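Local coordinates for protein esterase (Uncultured bacterium, PDB 5EGN) that hydrolyses carboxylic esters and degrades N-acyl homoserine lactones, the signals of bacterial quorum sensing, at residues 21-27 against 86-92; 91-97 against 114-119; 148-152 against 213-217; 206-212 against 232-238. The protein carries 2 engineered substitutions. All coordinates share one frame. Residue numbers count along the deposited sequence, not the author numbering.

In the fold
Contacts 1, 2 and 4 belong to one eight-stranded sheet and run from its middle to its edge. Contact 1 (21-27 with 86-92) and contact 2 (91-97 with 114-119) are buried, share Gly91 and Asn92 on strand 87-92, and meet where Phe89 O lies 2.7 Å from Leu114 N. Contact 4 pairs strand 206-211 with edge strand 233-237, so its apolar inner side gives way to charged, exposed side chains. Contact 3, partly buried, has no strand at all: two loops meet through a main-chain bond, a carboxylate and a small apolar touch. It still reaches contact 2, with Asp214 OD2 3.5 Å from Ser117 CB.

Contact 1: 21-27 against 86-92; sequences PIVFLHP and RAVFVGN
Strands 21-25 and 87-92 run parallel, their axes 4.4 Å apart at closest approach and crossing at -24°, with Ile22 paired to Val88, Val23 to Phe89, Phe24 to Val90 and Leu25 to Gly91. Five backbone hydrogen bonds alternate between them: Val88 N to Pro21 O (2.8 Å), Val23 N to Val88 O (a short 2.5 Å), Val90 N to Val23 O (2.8 Å), Leu25 N to Val90 O (2.9 Å) and Asn92 N to Leu25 O (3.1 Å). Ile22 and Phe24 turn their backbone groups the other way and bond to His47, Ile49 and Ile51 of the next strand. Past the last bond, Pro27 CA approaches Asn92 O at 3.1 Å in a CA-H...O contact. His26 points away from 86-92; its ND1 donates to Pro27 O at 2.5 Å. The Asn92 side chain (chi1 t) is held elsewhere, ND2 by Leu116 O and OD1 by Gln245. On one face Ile22 CG2 meets Val90 CG2 at 3.8 Å, and the Phe24 ring (chi1 m) has CD2 3.8 Å from Val90 CB. On the other, Val23 CB lies 3.6 Å from Phe89 CD1 and Val23 CG2 3.7 Å from Ala87 CB. This is the central parallel pairing of an alpha/beta hydrolase sheet, flanked by strands 47-51 and 110-116, with helices 68-81 and 94-105 packed over Val23, Leu25 and Phe89.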
loop_
_atom_site.group_PDB
_atom_site.type_symbol
_atom_site.label_atom_id
_atom_site.label_comp_id
_atom_site.label_asym_id
_atom_site.label_seq_id
_atom_site.Cartn_x
_atom_site.Cartn_y
_atom_site.Cartn_z
ATOM N N PRO A 21 4.876 -4.810 19.578
ATOM C CA PRO A 21 4.940 -5.210 18.167
ATOM C C PRO A 21 3.627 -5.764 17.619
ATOM O O PRO A 21 2.962 -6.558 18.284
ATOM C CB PRO A 21 6.023 -6.300 18.159
ATOM C CG PRO A 21 6.756 -6.144 19.458
ATOM C CD PRO A 21 5.733 -5.655 20.425
ATOM N N ILE A 22 3.268 -5.342 16.411
ATOM C CA ILE A 22 2.118 -5.898 15.704
ATOM C C ILE A 22 2.550 -6.427 14.341
ATOM O O ILE A 22 3.077 -5.678 13.520
ATOM C CB ILE A 22 0.997 -4.859 15.503
ATOM C CG1 ILE A 22 0.547 -4.273 16.842
ATOM C CG2 ILE A 22 -0.182 -5.485 14.769
ATOM C CD1 ILE A 22 -0.523 -3.211 16.708
ATOM N N VAL A 23 2.325 -7.712 14.096
ATOM C CA VAL A 23 2.751 -8.310 12.837
ATOM C C VAL A 23 1.583 -8.550 11.880
ATOM O O VAL A 23 0.660 -9.305 12.185
ATOM C CB VAL A 23 3.488 -9.639 13.071
ATOM C CG1 VAL A 23 3.858 -10.274 11.747
ATOM C CG2 VAL A 23 4.733 -9.407 13.916
ATOM N N PHE A 24 1.638 -7.900 10.719
ATOM C CA PHE A 24 0.619 -8.048 9.690
ATOM C C PHE A 24 1.039 -9.052 8.614
ATOM O O PHE A 24 2.104 -8.921 7.961
ATOM C CB PHE A 24 0.292 -6.695 9.050
ATOM C CG PHE A 24 -0.283 -5.687 10.010
ATOM C CD1 PHE A 24 0.539 -4.768 10.640
ATOM C CD2 PHE A 24 -1.644 -5.656 10.277
ATOM C CE1 PHE A 24 0.017 -3.836 11.517
ATOM C CE2 PHE A 24 -2.173 -4.725 11.152
ATOM C CZ PHE A 24 -1.340 -3.815 11.773
ATOM N N LEU A 25 0.174 -10.052 8.460
ATOM C CA LEU A 25 0.350 -11.167 7.545
ATOM C C LEU A 25 -0.737 -11.131 6.482
ATOM O O LEU A 25 -1.901 -11.415 6.769
ATOM C CB LEU A 25 0.295 -12.489 8.310
ATOM C CG LEU A 25 1.255 -12.596 9.491
ATOM C CD1 LEU A 25 1.087 -13.911 10.237
ATOM C CD2 LEU A 25 2.668 -12.440 8.976
ATOM N N HIS A 26 -0.351 -10.792 5.257
ATOM C CA HIS A 26 -1.298 -10.582 4.163
ATOM C C HIS A 26 -1.959 -11.878 3.685
ATOM O O HIS A 26 -1.416 -12.961 3.891
ATOM C CB HIS A 26 -0.587 -9.901 2.991
ATOM C CG HIS A 26 0.378 -10.790 2.273
ATOM N ND1 HIS A 26 -0.016 -11.697 1.311
ATOM C CD2 HIS A 26 1.722 -10.916 2.380
ATOM C CE1 HIS A 26 1.043 -12.342 0.857
ATOM N NE2 HIS A 26 2.110 -11.887 1.487
ATOM N N PRO A 27 -3.133 -11.768 3.032
ATOM C CA PRO A 27 -3.800 -12.949 2.469
ATOM C C PRO A 27 -3.081 -13.520 1.248
ATOM O O PRO A 27 -2.136 -12.919 0.739
ATOM C CB PRO A 27 -5.182 -12.418 2.079
ATOM C CG PRO A 27 -4.967 -10.974 1.840
ATOM C CD PRO A 27 -3.953 -10.556 2.867
ATOM N N ARG A 86 7.978 -11.216 21.713
ATOM C CA ARG A 86 6.600 -11.599 21.430
ATOM C C ARG A 86 5.904 -10.521 20.612
ATOM O O ARG A 86 6.290 -9.353 20.658
ATOM C CB ARG A 86 5.832 -11.849 22.727
ATOM C CG ARG A 86 6.421 -12.928 23.612
ATOM C CD ARG A 86 5.567 -13.146 24.851
ATOM N NE ARG A 86 6.163 -14.117 25.764
ATOM C CZ ARG A 86 5.805 -15.396 25.838
ATOM N NH1 ARG A 86 4.843 -15.866 25.054
ATOM N NH2 ARG A 86 6.409 -16.205 26.698
ATOM N N ALA A 87 4.871 -10.905 19.868
ATOM C CA ALA A 87 4.186 -9.951 19.008
ATOM C C ALA A 87 2.680 -10.188 18.923
ATOM O O ALA A 87 2.187 -11.282 19.207
ATOM C CB ALA A 87 4.794 -9.979 17.614
ATOM N N VAL A 88 1.964 -9.134 18.545
ATOM C CA VAL A 88 0.555 -9.220 18.190
ATOM C C VAL A 88 0.454 -9.649 16.734
ATOM O O VAL A 88 1.043 -9.017 15.861
ATOM C CB VAL A 88 -0.166 -7.873 18.381
ATOM C CG1 VAL A 88 -1.505 -7.873 17.651
ATOM C CG2 VAL A 88 -0.338 -7.561 19.862
ATOM N N PHE A 89 -0.277 -10.723 16.462
ATOM C CA PHE A 89 -0.342 -11.230 15.097
ATOM C C PHE A 89 -1.705 -11.026 14.452
ATOM O O PHE A 89 -2.727 -11.511 14.940
ATOM C CB PHE A 89 0.040 -12.710 15.060
ATOM C CG PHE A 89 1.481 -12.966 15.394
ATOM C CD1 PHE A 89 2.470 -12.761 14.447
ATOM C CD2 PHE A 89 1.847 -13.400 16.657
ATOM C CE1 PHE A 89 3.798 -12.989 14.751
ATOM C CE2 PHE A 89 3.173 -13.630 16.967
ATOM C CZ PHE A 89 4.149 -13.425 16.012
ATOM N N VAL A 90 -1.697 -10.295 13.343
ATOM C CA VAL A 90 -2.898 -10.043 12.563
ATOM C C VAL A 90 -2.815 -10.790 11.237
ATOM O O VAL A 90 -2.072 -10.399 10.337
ATOM C CB VAL A 90 -3.093 -8.540 12.306
ATOM C CG1 VAL A 90 -4.413 -8.290 11.602
ATOM C CG2 VAL A 90 -3.033 -7.773 13.617
ATOM N N GLY A 91 -3.577 -11.872 11.124
ATOM C CA GLY A 91 -3.515 -12.720 9.949
ATOM C C GLY A 91 -4.782 -12.723 9.118
ATOM O O GLY A 91 -5.885 -12.851 9.645
ATOM N N ASN A 92 -4.612 -12.585 7.807
ATOM C CA ASN A 92 -5.723 -12.592 6.867
ATOM C C ASN A 92 -5.662 -13.816 5.958
ATOM O O ASN A 92 -4.660 -14.037 5.280
ATOM C CB ASN A 92 -5.715 -11.309 6.036
ATOM C CG ASN A 92 -6.989 -11.119 5.242
ATOM O OD1 ASN A 92 -7.003 -10.422 4.231
ATOM N ND2 ASN A 92 -8.072 -11.736 5.701
#

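Contact 2: 91-97 against 114-119; sequences GNSIGGM and LILSSG
The Asn92 side chain (chi1 t) lies over the end of the neighbouring strand, its ND2 3.5 Å from Leu116 CD2 and donating to Leu116 O at 2.8 Å. That carbonyl also accepts from Ser93 N at 3.1 Å. Upstream the strands are parallel, Gly91 paired with Ile115 and Asn92 with Leu116, joined by Gly91 N to Leu114 O (3.0 Å) and Leu116 N to Gly91 O (2.7 Å). The chain then turns sharply at Ser93, whose phi/psi of 53/-108 are strained, and enters helix 94-105, with Gly95 N bonded to Asn92 O at 2.8 Å. Across the turn Ser118 OG (chi1 t) donates to Ser93 O at 2.6 Å, tying the loop after strand 110-116 to the first helical turn, and Met97 CG packs 3.8 Å from Gly119 O. Gly91 leaves room for the tight turn, since a CB there would strike Gly95 O, while Gly96 lets the helix approach 114-119, since a CB there would strike Ser118 CB and crowd Ile115 CG2. Ser93 itself, chi1 t, points away from 114-119 and touches His242. Strand 87-92, helix 94-105 and strand 110-116 form a beta-alpha-beta unit, and the Gly91-Asn92-Ser93-Ile94-Gly95 sequence at its tight turn is consistent with the nucleophile elbow of the alpha/beta hydrolase fold, with Ser93 probably the nucleophile.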
loop_
_atom_site.group_PDB
_atom_site.type_symbol
_atom_site.label_atom_id
_atom_site.label_comp_id
_atom_site.label_asym_id
_atom_site.label_seq_id
_atom_site.Cartn_x
_atom_site.Cartn_y
_atom_site.Cartn_z
ATOM N N GLY A 91 -3.577 -11.872 11.124
ATOM C CA GLY A 91 -3.515 -12.720 9.949
ATOM C C GLY A 91 -4.782 -12.723 9.118
ATOM O O GLY A 91 -5.885 -12.851 9.645
ATOM N N ASN A 92 -4.612 -12.585 7.807
ATOM C CA ASN A 92 -5.723 -12.592 6.867
ATOM C C ASN A 92 -5.662 -13.816 5.958
ATOM O O ASN A 92 -4.660 -14.037 5.280
ATOM C CB ASN A 92 -5.715 -11.309 6.036
ATOM C CG ASN A 92 -6.989 -11.119 5.242
ATOM O OD1 ASN A 92 -7.003 -10.422 4.231
ATOM N ND2 ASN A 92 -8.072 -11.736 5.701
ATOM N N SER A 93 -6.736 -14.604 5.954
ATOM C CA SER A 93 -6.786 -15.869 5.218
ATOM C C SER A 93 -5.615 -16.772 5.585
ATOM O O SER A 93 -5.562 -17.329 6.682
ATOM C CB SER A 93 -6.795 -15.622 3.706
ATOM O OG SER A 93 -6.624 -16.829 2.986
ATOM N N ILE A 94 -4.675 -16.901 4.655
ATOM C CA ILE A 94 -3.501 -17.733 4.862
ATOM C C ILE A 94 -2.618 -17.137 5.955
ATOM O O ILE A 94 -1.867 -17.852 6.613
ATOM C CB ILE A 94 -2.690 -17.906 3.558
ATOM C CG1 ILE A 94 -1.665 -19.032 3.707
ATOM C CG2 ILE A 94 -2.016 -16.603 3.155
ATOM C CD1 ILE A 94 -0.846 -19.275 2.463
ATOM N N GLY A 95 -2.725 -15.828 6.157
ATOM C CA GLY A 95 -1.998 -15.163 7.223
ATOM C C GLY A 95 -2.479 -15.651 8.575
ATOM O O GLY A 95 -1.693 -15.793 9.514
ATOM N N GLY A 96 -3.780 -15.907 8.669
ATOM C CA GLY A 96 -4.364 -16.471 9.872
ATOM C C GLY A 96 -3.835 -17.869 10.120
ATOM O O GLY A 96 -3.545 -18.242 11.260
ATOM N N MET A 97 -3.706 -18.641 9.044
ATOM C CA MET A 97 -3.104 -19.967 9.111
ATOM C C MET A 97 -1.690 -19.887 9.670
ATOM O O MET A 97 -1.318 -20.646 10.566
ATOM C CB MET A 97 -3.071 -20.621 7.729
ATOM C CG MET A 97 -4.417 -20.747 7.053
ATOM S SD MET A 97 -4.295 -21.644 5.495
ATOM C CE MET A 97 -5.980 -21.519 4.912
ATOM N N LEU A 114 -5.196 -11.623 16.094
ATOM C CA LEU A 114 -6.413 -11.218 15.404
ATOM C C LEU A 114 -6.493 -12.010 14.105
ATOM O O LEU A 114 -5.761 -11.738 13.155
ATOM C CB LEU A 114 -6.442 -9.709 15.132
ATOM C CG LEU A 114 -7.818 -9.112 14.787
ATOM C CD1 LEU A 114 -7.867 -7.627 15.106
ATOM C CD2 LEU A 114 -8.202 -9.340 13.330
ATOM N N ILE A 115 -7.379 -13.000 14.079
ATOM C CA ILE A 115 -7.578 -13.825 12.896
ATOM C C ILE A 115 -8.694 -13.251 12.031
ATOM O O ILE A 115 -9.857 -13.251 12.433
ATOM C CB ILE A 115 -7.925 -15.276 13.275
ATOM C CG1 ILE A 115 -6.964 -15.790 14.341
ATOM C CG2 ILE A 115 -7.862 -16.176 12.053
ATOM C CD1 ILE A 115 -5.572 -16.028 13.817
ATOM N N LEU A 116 -8.340 -12.757 10.848
ATOM C CA LEU A 116 -9.331 -12.179 9.946
ATOM C C LEU A 116 -9.623 -13.078 8.753
ATOM O O LEU A 116 -8.744 -13.332 7.929
ATOM C CB LEU A 116 -8.877 -10.810 9.442
ATOM C CG LEU A 116 -9.880 -10.152 8.491
ATOM C CD1 LEU A 116 -11.076 -9.624 9.264
ATOM C CD2 LEU A 116 -9.232 -9.050 7.670
ATOM N N SER A 117 -10.866 -13.546 8.674
ATOM C CA SER A 117 -11.359 -14.317 7.534
ATOM C C SER A 117 -10.468 -15.506 7.189
ATOM O O SER A 117 -9.917 -15.578 6.093
ATOM C CB SER A 117 -11.504 -13.410 6.310
ATOM O OG SER A 117 -12.340 -12.301 6.592
ATOM N N SER A 118 -10.332 -16.440 8.123
ATOM C CA SER A 118 -9.493 -17.611 7.896
ATOM C C SER A 118 -10.213 -18.898 8.280
ATOM O O SER A 118 -11.399 -18.886 8.609
ATOM C CB SER A 118 -8.184 -17.490 8.676
ATOM O OG SER A 118 -7.251 -18.467 8.254
ATOM N N GLY A 119 -9.481 -20.007 8.234
ATOM C CA GLY A 119 -10.036 -21.312 8.542
ATOM C C GLY A 119 -8.974 -22.392 8.472
ATOM O O GLY A 119 -7.794 -22.101 8.276
#

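Contact 3: 148-152 against 213-217; sequences GAVSA and EDLVT. Engineered in segment 213-217: Val216 (natural residue Ala).
Two hydrogen bonds tie these loops together. Leu215 N donates to Gly148 O at 2.9 Å, and Ala152 N to Glu213 OE1 at 3.0 Å. For the second, Glu213 points toward 148-152 and extends (chi1 m, chi2 t), bringing its carboxylate to the start of helix 152-157; OE1 is also 3.3 Å from Ser151 CA. Ser151 (chi1 p) is the N-cap residue there, and its OG bonds to Asp239 O, Ser154 and Glu247. Within 213-217, Asp214 OD1 accepts from Thr217 N at 2.9 Å, an Asx motif that shapes the turn leading to helix 219-228. Its OD2 instead bonds to His242 ND1, so Asp214 and His242, with Ser93 of contact 2, fit the acid, base and nucleophile of an alpha/beta hydrolase catalytic triad; Asp214, in the loop after strand 206-211, is probably the acid. Neither segment is regular, and the nearest CA pairs are Gly148 with Leu215 (5.0 Å), Ala149 with Asp214 (5.3 Å) and Ser151 with Glu213 (5.4 Å). A CB on Gly148 would come within about 3.1 Å of Leu215 CB. Farther along, Ala149 CB touches CG2 of the engineered Val216 (chi1 t) at 3.6 Å, while Ala149 also packs on His242 and Phe243.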
loop_
_atom_site.group_PDB
_atom_site.type_symbol
_atom_site.label_atom_id
_atom_site.label_comp_id
_atom_site.label_asym_id
_atom_site.label_seq_id
_atom_site.Cartn_x
_atom_site.Cartn_y
_atom_site.Cartn_z
ATOM N N GLY A 148 -16.778 -13.684 -4.684
ATOM C CA GLY A 148 -17.416 -14.039 -3.431
ATOM C C GLY A 148 -16.608 -13.575 -2.233
ATOM O O GLY A 148 -16.918 -13.917 -1.091
ATOM N N ALA A 149 -15.573 -12.782 -2.497
ATOM C CA ALA A 149 -14.664 -12.319 -1.453
ATOM C C ALA A 149 -15.013 -10.920 -0.958
ATOM O O ALA A 149 -14.503 -10.474 0.071
ATOM C CB ALA A 149 -13.231 -12.347 -1.957
ATOM N N VAL A 150 -15.872 -10.224 -1.692
ATOM C CA VAL A 150 -16.286 -8.885 -1.293
ATOM C C VAL A 150 -17.803 -8.795 -1.188
ATOM O O VAL A 150 -18.527 -9.477 -1.914
ATOM C CB VAL A 150 -15.770 -7.815 -2.275
ATOM C CG1 VAL A 150 -14.272 -7.612 -2.101
ATOM C CG2 VAL A 150 -16.100 -8.199 -3.708
ATOM N N SER A 151 -18.281 -7.956 -0.277
ATOM C CA SER A 151 -19.714 -7.791 -0.078
ATOM C C SER A 151 -20.331 -7.010 -1.230
ATOM O O SER A 151 -19.620 -6.381 -2.015
ATOM C CB SER A 151 -20.000 -7.085 1.248
ATOM O OG SER A 151 -19.615 -5.723 1.198
ATOM N N ALA A 152 -21.655 -7.060 -1.330
ATOM C CA ALA A 152 -22.377 -6.322 -2.356
ATOM C C ALA A 152 -22.181 -4.822 -2.165
ATOM O O ALA A 152 -21.997 -4.077 -3.131
ATOM C CB ALA A 152 -23.857 -6.677 -2.327
ATOM N N GLU A 213 -20.683 -11.719 4.431
ATOM C CA GLU A 213 -20.863 -12.100 3.034
ATOM C C GLU A 213 -19.646 -12.794 2.433
ATOM O O GLU A 213 -19.579 -12.993 1.218
ATOM C CB GLU A 213 -21.205 -10.872 2.192
ATOM C CG GLU A 213 -22.520 -10.218 2.554
ATOM C CD GLU A 213 -22.888 -9.102 1.600
ATOM O OE1 GLU A 213 -22.676 -9.267 0.381
ATOM O OE2 GLU A 213 -23.379 -8.055 2.070
ATOM N N ASP A 214 -18.685 -13.161 3.272
ATOM C CA ASP A 214 -17.502 -13.862 2.788
ATOM C C ASP A 214 -17.859 -15.293 2.392
ATOM O O ASP A 214 -18.355 -16.075 3.206
ATOM C CB ASP A 214 -16.393 -13.855 3.843
ATOM C CG ASP A 214 -15.049 -14.305 3.287
ATOM O OD1 ASP A 214 -15.002 -14.852 2.164
ATOM O OD2 ASP A 214 -14.031 -14.114 3.983
ATOM N N LEU A 215 -17.604 -15.619 1.128
ATOM C CA LEU A 215 -17.896 -16.941 0.577
ATOM C C LEU A 215 -16.602 -17.711 0.318
ATOM O O LEU A 215 -16.619 -18.937 0.191
ATOM C CB LEU A 215 -18.719 -16.813 -0.709
ATOM C CG LEU A 215 -20.128 -16.265 -0.505
ATOM C CD1 LEU A 215 -20.791 -15.902 -1.820
ATOM C CD2 LEU A 215 -20.964 -17.282 0.238
ATOM N N VAL A 216 -15.488 -16.981 0.247
ATOM C CA VAL A 216 -14.150 -17.566 0.166
ATOM C C VAL A 216 -13.805 -18.249 1.487
ATOM O O VAL A 216 -13.314 -19.381 1.509
ATOM C CB VAL A 216 -13.088 -16.491 -0.147
ATOM C CG1 VAL A 216 -11.687 -17.063 -0.063
ATOM C CG2 VAL A 216 -13.335 -15.895 -1.520
ATOM N N THR A 217 -14.048 -17.529 2.581
ATOM C CA THR A 217 -13.973 -18.081 3.924
ATOM C C THR A 217 -15.335 -17.858 4.590
ATOM O O THR A 217 -15.687 -16.730 4.969
ATOM C CB THR A 217 -12.820 -17.449 4.745
ATOM O OG1 THR A 217 -11.625 -18.210 4.534
ATOM C CG2 THR A 217 -13.126 -17.451 6.237
#

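Contact 4: 206-212 against 232-238; sequences TLVVAGE and AELRVIN. Engineered in segment 232-238: Asn238 (natural residue Lys).
Leu207 and Leu234 share the t, p rotamer on opposite faces of this parallel pair. Leu207 CD1 lies 3.5 Å from Glu233 O and 4.0 Å from Arg235 CG; Leu234 CD1 lies 3.7 Å from Val208 CG1 (chi1 t) and 4.3 Å from Ala210 CB. On the Leu207 face Val209 (t) meets Ile237 (m, m), CG1 to CG1, at 3.7 Å. Strands 206-211 and 233-237 cross at -18° with axes 4.5 Å apart, in register from Leu207-Glu233 to Gly211-Ile237. They bracket helix 219-228 in a beta-alpha-beta unit at the edge of the alpha/beta hydrolase sheet, and that helix packs on Val208, Ala210 and Leu234. Six backbone bonds run from Glu233 N to Thr206 O (3.1 Å) through Ile237 N to Ala210 O (very short, 2.5 Å) to Glu212 N to Ile237 O (2.8 Å). Arg235, with chi2 off-rotamer at -101°, forms a salt bridge from NE to Glu233 OE2 at 3.0 Å. Glu212 OE1 stands 3.6 Å from CG of the engineered Asn238.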
loop_
_atom_site.group_PDB
_atom_site.type_symbol
_atom_site.label_atom_id
_atom_site.label_comp_id
_atom_site.label_asym_id
_atom_site.label_seq_id
_atom_site.Cartn_x
_atom_site.Cartn_y
_atom_site.Cartn_z
ATOM N N THR A 206 -7.242 -14.733 21.467
ATOM C CA THR A 206 -7.536 -14.768 20.042
ATOM C C THR A 206 -8.864 -14.102 19.703
ATOM O O THR A 206 -9.906 -14.454 20.255
ATOM C CB THR A 206 -7.558 -16.217 19.516
ATOM O OG1 THR A 206 -6.269 -16.815 19.697
ATOM C CG2 THR A 206 -7.919 -16.245 18.042
ATOM N N LEU A 207 -8.811 -13.134 18.796
ATOM C CA LEU A 207 -10.013 -12.506 18.265
ATOM C C LEU A 207 -10.203 -12.906 16.808
ATOM O O LEU A 207 -9.447 -12.481 15.936
ATOM C CB LEU A 207 -9.934 -10.983 18.394
ATOM C CG LEU A 207 -11.082 -10.182 17.773
ATOM C CD1 LEU A 207 -12.420 -10.618 18.347
ATOM C CD2 LEU A 207 -10.870 -8.691 17.980
ATOM N N VAL A 208 -11.208 -13.735 16.548
ATOM C CA VAL A 208 -11.506 -14.163 15.187
ATOM C C VAL A 208 -12.553 -13.242 14.574
ATOM O O VAL A 208 -13.609 -13.013 15.160
ATOM C CB VAL A 208 -12.004 -15.619 15.142
ATOM C CG1 VAL A 208 -12.209 -16.068 13.705
ATOM C CG2 VAL A 208 -11.018 -16.535 15.846
ATOM N N VAL A 209 -12.250 -12.704 13.396
ATOM C CA VAL A 209 -13.135 -11.745 12.746
ATOM C C VAL A 209 -13.573 -12.241 11.373
ATOM O O VAL A 209 -12.742 -12.565 10.525
ATOM C CB VAL A 209 -12.461 -10.372 12.600
ATOM C CG1 VAL A 209 -13.447 -9.351 12.056
ATOM C CG2 VAL A 209 -11.901 -9.919 13.937
ATOM N N ALA A 210 -14.884 -12.290 11.162
ATOM C CA ALA A 210 -15.440 -12.830 9.930
ATOM C C ALA A 210 -16.415 -11.863 9.269
ATOM O O ALA A 210 -17.192 -11.191 9.946
ATOM C CB ALA A 210 -16.130 -14.151 10.207
ATOM N N GLY A 211 -16.366 -11.800 7.943
ATOM C CA GLY A 211 -17.324 -11.022 7.182
ATOM C C GLY A 211 -18.567 -11.847 6.916
ATOM O O GLY A 211 -18.476 -13.038 6.626
ATOM N N GLU A 212 -19.732 -11.216 7.021
ATOM C CA GLU A 212 -21.002 -11.911 6.833
ATOM C C GLU A 212 -21.152 -12.472 5.420
ATOM O O GLU A 212 -21.679 -13.569 5.232
ATOM C CB GLU A 212 -22.167 -10.970 7.142
ATOM C CG GLU A 212 -23.540 -11.586 6.941
ATOM C CD GLU A 212 -24.609 -10.542 6.694
ATOM O OE1 GLU A 212 -24.248 -9.385 6.391
ATOM O OE2 GLU A 212 -25.808 -10.876 6.800
ATOM N N ALA A 232 -11.618 -17.732 22.859
ATOM C CA ALA A 232 -11.621 -16.940 21.636
ATOM C C ALA A 232 -12.942 -16.201 21.459
ATOM O O ALA A 232 -14.004 -16.705 21.821
ATOM C CB ALA A 232 -11.348 -17.822 20.430
ATOM N N GLU A 233 -12.864 -14.998 20.902
ATOM C CA GLU A 233 -14.057 -14.226 20.585
ATOM C C GLU A 233 -14.249 -14.150 19.076
ATOM O O GLU A 233 -13.283 -14.025 18.323
ATOM C CB GLU A 233 -13.973 -12.818 21.177
ATOM C CG GLU A 233 -15.224 -11.982 20.953
ATOM C CD GLU A 233 -15.147 -10.619 21.611
ATOM O OE1 GLU A 233 -14.175 -10.369 22.352
ATOM O OE2 GLU A 233 -16.062 -9.798 21.387
ATOM N N LEU A 234 -15.499 -14.238 18.638
ATOM C CA LEU A 234 -15.818 -14.106 17.224
ATOM C C LEU A 234 -16.664 -12.868 16.968
ATOM O O LEU A 234 -17.623 -12.597 17.689
ATOM C CB LEU A 234 -16.547 -15.349 16.714
ATOM C CG LEU A 234 -16.973 -15.305 15.246
ATOM C CD1 LEU A 234 -15.764 -15.270 14.324
ATOM C CD2 LEU A 234 -17.861 -16.484 14.919
ATOM N N ARG A 235 -16.292 -12.114 15.941
ATOM C CA ARG A 235 -17.075 -10.970 15.499
ATOM C C ARG A 235 -17.460 -11.163 14.038
ATOM O O ARG A 235 -16.613 -11.081 13.152
ATOM C CB ARG A 235 -16.296 -9.664 15.678
ATOM C CG ARG A 235 -15.959 -9.318 17.124
ATOM C CD ARG A 235 -16.897 -8.260 17.696
ATOM N NE ARG A 235 -16.610 -7.981 19.102
ATOM C CZ ARG A 235 -16.654 -6.771 19.651
ATOM N NH1 ARG A 235 -16.971 -5.716 18.913
ATOM N NH2 ARG A 235 -16.377 -6.613 20.940
ATOM N N VAL A 236 -18.736 -11.439 13.793
ATOM C CA VAL A 236 -19.240 -11.551 12.430
ATOM C C VAL A 236 -19.621 -10.165 11.920
ATOM O O VAL A 236 -20.549 -9.546 12.436
ATOM C CB VAL A 236 -20.455 -12.487 12.349
ATOM C CG1 VAL A 236 -20.973 -12.554 10.927
ATOM C CG2 VAL A 236 -20.091 -13.878 12.860
ATOM N N ILE A 237 -18.910 -9.676 10.909
ATOM C CA ILE A 237 -19.081 -8.291 10.489
ATOM C C ILE A 237 -20.101 -8.140 9.358
ATOM O O ILE A 237 -19.956 -8.760 8.302
ATOM C CB ILE A 237 -17.740 -7.678 10.040
ATOM C CG1 ILE A 237 -16.674 -7.909 11.106
ATOM C CG2 ILE A 237 -17.900 -6.197 9.806
ATOM C CD1 ILE A 237 -17.009 -7.300 12.451
ATOM N N ASN A 238 -21.129 -7.322 9.586
ATOM C CA ASN A 238 -22.153 -7.039 8.579
ATOM C C ASN A 238 -21.603 -6.248 7.390
ATOM O O ASN A 238 -20.813 -5.319 7.577
ATOM C CB ASN A 238 -23.310 -6.261 9.211
ATOM C CG ASN A 238 -24.644 -6.987 9.102
ATOM O OD1 ASN A 238 -24.855 -8.014 9.744
ATOM N ND2 ASN A 238 -25.563 -6.435 8.317
#